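Local coordinates for protein alpha-fucosidase (Bifidobacterium bifidum, PDB 2EAE) that probably releases alpha-1,2-linked L-fucose from glycans by hydrolysis, this chain being the catalytic domain of a longer protein, at residues A[212-217]-A[402-407]; A[64-69]-A[145-150]. The protein carries 1 engineered substitution. One frame throughout, in Å; residues are numbered along the deposited sequence.

Both contacts involve the N-terminal beta domain, but at different places: interaction 1 lies where it meets the catalytic domain, interaction 2 within the beta domain itself. Their centres are 28 Å apart and their nearest atoms about 10 Å, without touching. Strand 139-144 runs between them: Trp-138, just before it, takes the Tyr-214 hydroxyl of interaction 1, and segment 145-150 of interaction 2 follows its end. The neighbouring strand 68-75 leads from interaction 2 to Glu-76, a calcium ligand together with Ser-385 and Leu-392. Neither contact is part of the fucose pocket, although loop 402-407 falls in sequence between its Leu-396 and glycan-contacting His-409.

Interaction 1 of 2, residues A[212-217]-A[402-407]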
loop_
_atom_site.group_PDB
_atom_site.type_symbol
_atom_site.label_atom_id
_atom_site.label_comp_id
_atom_site.label_asym_id
_atom_site.label_seq_id
_atom_site.Cartn_x
_atom_site.Cartn_y
_atom_site.Cartn_z
ATOM N N THR A 212 0.427 -26.940 7.324
ATOM C CA THR A 212 1.367 -28.034 7.566
ATOM C C THR A 212 2.805 -27.684 7.196
ATOM O O THR A 212 3.728 -28.306 7.692
ATOM C CB THR A 212 0.960 -29.325 6.814
ATOM O OG1 THR A 212 1.216 -29.164 5.410
ATOM C CG2 THR A 212 -0.508 -29.669 7.065
ATOM N N ASN A 213 2.999 -26.679 6.334
ATOM C CA ASN A 213 4.301 -26.408 5.758
ATOM C C ASN A 213 5.216 -25.438 6.541
ATOM O O ASN A 213 6.299 -25.093 6.085
ATOM C CB ASN A 213 4.159 -25.944 4.307
ATOM C CG ASN A 213 5.404 -26.163 3.520
ATOM O OD1 ASN A 213 5.799 -25.331 2.706
ATOM N ND2 ASN A 213 6.059 -27.287 3.765
ATOM N N TYR A 214 4.794 -24.971 7.703
ATOM C CA TYR A 214 5.814 -24.384 8.564
ATOM C C TYR A 214 6.200 -25.327 9.696
ATOM O O TYR A 214 5.336 -26.014 10.251
ATOM C CB TYR A 214 5.469 -22.976 9.062
ATOM C CG TYR A 214 4.155 -22.755 9.753
ATOM C CD1 TYR A 214 4.038 -22.918 11.134
ATOM C CD2 TYR A 214 3.029 -22.306 9.042
ATOM C CE1 TYR A 214 2.854 -22.687 11.786
ATOM C CE2 TYR A 214 1.836 -22.067 9.707
ATOM C CZ TYR A 214 1.763 -22.263 11.079
ATOM O OH TYR A 214 0.598 -22.022 11.751
ATOM N N SER A 215 7.492 -25.352 10.016
ATOM C CA SER A 215 8.015 -26.079 11.201
ATOM C C SER A 215 7.404 -25.567 12.489
ATOM O O SER A 215 7.214 -24.360 12.652
ATOM C CB SER A 215 9.522 -25.885 11.347
ATOM O OG SER A 215 10.228 -26.455 10.279
ATOM N N LYS A 216 7.106 -26.478 13.413
ATOM C CA LYS A 216 6.736 -26.093 14.769
ATOM C C LYS A 216 7.413 -26.932 15.833
ATOM O O LYS A 216 8.071 -27.935 15.544
ATOM C CB LYS A 216 5.224 -26.106 15.024
ATOM C CG LYS A 216 4.396 -26.985 14.148
ATOM C CD LYS A 216 3.690 -26.138 13.141
ATOM C CE LYS A 216 2.496 -26.851 12.590
ATOM N NZ LYS A 216 2.520 -26.765 11.116
ATOM N N THR A 217 7.207 -26.482 17.064
ATOM C CA THR A 217 7.724 -27.076 18.284
ATOM C C THR A 217 6.557 -27.113 19.258
ATOM O O THR A 217 5.927 -26.077 19.541
ATOM C CB THR A 217 8.854 -26.220 18.867
ATOM O OG1 THR A 217 9.934 -26.154 17.927
ATOM C CG2 THR A 217 9.360 -26.805 20.156
ATOM N N VAL A 402 -2.483 -17.999 1.569
ATOM C CA VAL A 402 -2.751 -19.441 1.749
ATOM C C VAL A 402 -1.451 -20.267 1.816
ATOM O O VAL A 402 -1.432 -21.358 2.391
ATOM C CB VAL A 402 -3.671 -19.989 0.629
ATOM C CG1 VAL A 402 -2.933 -20.037 -0.701
ATOM C CG2 VAL A 402 -4.236 -21.361 1.033
ATOM N N THR A 403 -0.372 -19.738 1.255
ATOM C CA THR A 403 0.917 -20.414 1.168
ATOM C C THR A 403 1.754 -20.215 2.450
ATOM O O THR A 403 1.573 -19.242 3.174
ATOM C CB THR A 403 1.729 -19.923 -0.054
ATOM O OG1 THR A 403 1.763 -18.498 -0.031
ATOM C CG2 THR A 403 1.115 -20.363 -1.382
ATOM N N ALA A 404 2.653 -21.157 2.731
ATOM C CA ALA A 404 3.570 -21.078 3.874
ATOM C C ALA A 404 4.801 -21.922 3.596
ATOM O O ALA A 404 4.737 -22.959 2.942
ATOM C CB ALA A 404 2.900 -21.554 5.181
ATOM N N GLY A 405 5.929 -21.455 4.095
ATOM C CA GLY A 405 7.176 -22.189 4.077
ATOM C C GLY A 405 8.054 -21.406 5.017
ATOM O O GLY A 405 7.787 -20.231 5.291
ATOM N N ASP A 406 9.092 -22.044 5.539
ATOM C CA ASP A 406 9.943 -21.389 6.542
ATOM C C ASP A 406 10.840 -20.291 5.979
ATOM O O ASP A 406 11.023 -19.259 6.608
ATOM C CB ASP A 406 10.791 -22.433 7.282
ATOM C CG ASP A 406 10.034 -23.110 8.413
ATOM O OD1 ASP A 406 8.898 -22.736 8.721
ATOM O OD2 ASP A 406 10.592 -24.030 9.032
ATOM N N ASN A 407 11.377 -20.508 4.787
ATOM C CA ASN A 407 12.424 -19.667 4.253
ATOM C C ASN A 407 11.939 -18.607 3.255
ATOM O O ASN A 407 10.904 -18.785 2.602
ATOM C CB ASN A 407 13.496 -20.539 3.616
ATOM C CG ASN A 407 14.405 -21.177 4.667
ATOM O OD1 ASN A 407 14.127 -21.086 5.869
ATOM N ND2 ASN A 407 15.491 -21.792 4.223
HETATM O O HOH W 1 8.806 -22.261 11.467
#
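The carboxylate of Asp-406 grips Ser-215 with both oxygens. Asp-406 OD1 accepts the N-H of Ser-215 (N to OD1 3.2 Å, N-H...O angle 145°) and Asp-406 OD2 accepts the hydroxyl of Ser-215 (OG to OD2 2.8 Å), each on its syn side and somewhat out of the carboxylate plane. Ser-215 can offer this pair because OG sits beside its own backbone N (chi1 -65°). A water bridges the two residues, donating to Asp-406 OD1 and, at 2.9 Å, to Ser-215 O. With an alanine in place of Asp-406, the Ser-215 N-H and hydroxyl would probably both lose their acceptor on this loop, and the water one of its two. The contact joins two domains: segment 212-217 leads into strand 216-223, an outermost strand of the nine-stranded antiparallel sheet in the N-terminal beta domain, whereas 402-407 is a loop of the family 95 catalytic domain. Ala-404 meets segment 212-217 at two further points. Ala-404 CB touches the ring edge of Tyr-214 in plane, 3.9 Å from Tyr-214 CD2, and Ala-404 O lies 3.3 Å from Asn-213 CB. The Tyr-214 hydroxyl reaches past the contact to hydrogen-bond Trp-138 O, while Lys-216 NZ, over one ring face near the rim, donates to Tyr-214 O and Asn-211 O. Beyond the fork, Asp-406 O hydrogen-bonds Thr-80 OG1.

Interaction 2 of 2, residues A[64-69]-A[145-150]; sequences GEVSRE and YGFNDT
Tyr-145 N donates to Ser-67 O in a nearly straight bond (2.9 Å, N-H...O angle 167°), though the donor stands above the carbonyl plane. The tyrosine CB rests on the same oxygen, and its ring makes a cation-pi contact with Arg-179. Gly-146, at positive phi, turns the chain so that Phe-147 faces back toward 64-69. The phenylalanine ring presents its edge to Val-66 O, 3.5 Å from Phe-147 CE2, and that oxygen also accepts Arg-179 NH2. Tyr-145 CB lies 3.6 Å above one face of the Phe-147 ring, toward its rim, and the ring also stacks with His-172. With Ser-67 OG anti to the backbone N (chi1 -179°), the hydroxyl lies alongside Phe-147, 3.6 Å from its CB. At Thr-150 the loop meets Val-66 again: Thr-150 CB packs 3.5 Å from Val-66 CG2, the two side chains crossing at about a right angle. The Tyr-145 to Ser-67 bond lies at the end of the antiparallel pair 68-75 and 139-144, and 145-150 starts the passage to strand 155-160 of the other sheet, a sheet-to-sheet connection at the margin of the beta-sandwich that forms the family 65-type N-terminal domain.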
loop_
_atom_site.group_PDB
_atom_site.type_symbol
_atom_site.label_atom_id
_atom_site.label_comp_id
_atom_site.label_asym_id
_atom_site.label_seq_id
_atom_site.Cartn_x
_atom_site.Cartn_y
_atom_site.Cartn_z
ATOM N N GLY A 64 -17.155 -20.470 1.124
ATOM C CA GLY A 64 -18.620 -20.597 0.937
ATOM C C GLY A 64 -19.064 -21.968 0.440
ATOM O O GLY A 64 -20.057 -22.084 -0.301
ATOM N N GLU A 65 -18.323 -22.994 0.845
ATOM C CA GLU A 65 -18.613 -24.375 0.442
ATOM C C GLU A 65 -19.834 -24.886 1.209
ATOM O O GLU A 65 -20.025 -24.551 2.381
ATOM C CB GLU A 65 -17.407 -25.292 0.672
ATOM C CG GLU A 65 -16.123 -24.856 -0.020
ATOM C CD GLU A 65 -16.254 -24.775 -1.528
ATOM O OE1 GLU A 65 -16.922 -25.641 -2.138
ATOM O OE2 GLU A 65 -15.676 -23.851 -2.118
ATOM N N VAL A 66 -20.676 -25.681 0.545
ATOM C CA VAL A 66 -21.970 -25.994 1.155
ATOM C C VAL A 66 -21.774 -26.942 2.335
ATOM O O VAL A 66 -22.306 -26.707 3.413
ATOM C CB VAL A 66 -23.058 -26.488 0.143
ATOM C CG1 VAL A 66 -22.809 -25.938 -1.270
ATOM C CG2 VAL A 66 -23.191 -28.000 0.145
ATOM N N SER A 67 -20.962 -27.971 2.142
ATOM C CA SER A 67 -20.803 -29.007 3.164
ATOM C C SER A 67 -19.568 -28.779 4.053
ATOM O O SER A 67 -19.718 -28.434 5.231
ATOM C CB SER A 67 -20.812 -30.412 2.532
ATOM O OG SER A 67 -20.692 -31.413 3.537
ATOM N N ARG A 68 -18.369 -28.949 3.490
ATOM C CA ARG A 68 -17.121 -28.678 4.223
ATOM C C ARG A 68 -16.674 -27.221 4.008
ATOM O O ARG A 68 -15.818 -26.941 3.164
ATOM C CB ARG A 68 -16.012 -29.648 3.818
ATOM C CG ARG A 68 -14.763 -29.612 4.718
ATOM C CD ARG A 68 -13.891 -30.844 4.468
ATOM N NE ARG A 68 -12.473 -30.673 4.776
ATOM C CZ ARG A 68 -11.945 -30.683 6.002
ATOM N NH1 ARG A 68 -12.715 -30.836 7.075
ATOM N NH2 ARG A 68 -10.635 -30.526 6.155
ATOM N N GLU A 69 -17.299 -26.316 4.762
ATOM C CA GLU A 69 -17.037 -24.881 4.675
ATOM C C GLU A 69 -15.616 -24.599 5.131
ATOM O O GLU A 69 -15.075 -25.301 5.999
ATOM C CB GLU A 69 -18.064 -24.104 5.500
ATOM C CG GLU A 69 -17.773 -22.606 5.717
ATOM C CD GLU A 69 -17.802 -21.792 4.412
ATOM O OE1 GLU A 69 -17.089 -22.171 3.459
ATOM O OE2 GLU A 69 -18.552 -20.791 4.348
ATOM N N TYR A 145 -20.408 -29.621 7.820
ATOM C CA TYR A 145 -21.829 -29.775 8.082
ATOM C C TYR A 145 -22.259 -31.233 7.881
ATOM O O TYR A 145 -23.416 -31.584 8.118
ATOM C CB TYR A 145 -22.638 -28.830 7.181
ATOM C CG TYR A 145 -22.750 -27.391 7.671
ATOM C CD1 TYR A 145 -21.612 -26.620 7.940
ATOM C CD2 TYR A 145 -23.998 -26.799 7.835
ATOM C CE1 TYR A 145 -21.725 -25.298 8.375
ATOM C CE2 TYR A 145 -24.120 -25.504 8.270
ATOM C CZ TYR A 145 -22.981 -24.751 8.540
ATOM O OH TYR A 145 -23.135 -23.453 8.962
ATOM N N GLY A 146 -21.323 -32.067 7.435
ATOM C CA GLY A 146 -21.543 -33.504 7.350
ATOM C C GLY A 146 -22.246 -33.965 6.088
ATOM O O GLY A 146 -21.955 -35.054 5.599
ATOM N N PHE A 147 -23.146 -33.123 5.558
ATOM C CA PHE A 147 -24.037 -33.427 4.414
ATOM C C PHE A 147 -23.682 -34.635 3.536
ATOM O O PHE A 147 -22.533 -34.812 3.147
ATOM C CB PHE A 147 -24.228 -32.196 3.514
ATOM C CG PHE A 147 -24.847 -31.018 4.206
ATOM C CD1 PHE A 147 -25.787 -31.187 5.217
ATOM C CD2 PHE A 147 -24.498 -29.726 3.827
ATOM C CE1 PHE A 147 -26.369 -30.089 5.852
ATOM C CE2 PHE A 147 -25.073 -28.619 4.452
ATOM C CZ PHE A 147 -26.008 -28.802 5.467
ATOM N N ASN A 148 -24.690 -35.447 3.224
ATOM C CA ASN A 148 -24.523 -36.601 2.327
ATOM C C ASN A 148 -24.323 -36.181 0.870
ATOM O O ASN A 148 -23.463 -36.732 0.166
ATOM C CB ASN A 148 -25.718 -37.554 2.441
ATOM C CG ASN A 148 -25.866 -38.146 3.832
ATOM O OD1 ASN A 148 -24.878 -38.445 4.507
ATOM N ND2 ASN A 148 -27.110 -38.329 4.263
ATOM N N ASP A 149 -25.137 -35.219 0.426
ATOM C CA ASP A 149 -24.954 -34.564 -0.876
ATOM C C ASP A 149 -24.724 -33.055 -0.716
ATOM O O ASP A 149 -25.084 -32.463 0.311
ATOM C CB ASP A 149 -26.136 -34.851 -1.823
ATOM C CG ASP A 149 -27.495 -34.477 -1.223
ATOM O OD1 ASP A 149 -28.424 -35.312 -1.319
ATOM O OD2 ASP A 149 -27.654 -33.364 -0.661
ATOM N N THR A 150 -24.128 -32.436 -1.734
ATOM C CA THR A 150 -23.908 -30.993 -1.725
ATOM C C THR A 150 -24.907 -30.278 -2.655
ATOM O O THR A 150 -24.594 -29.245 -3.254
ATOM C CB THR A 150 -22.432 -30.626 -2.091
ATOM O OG1 THR A 150 -22.253 -30.658 -3.514
ATOM C CG2 THR A 150 -21.428 -31.570 -1.417
#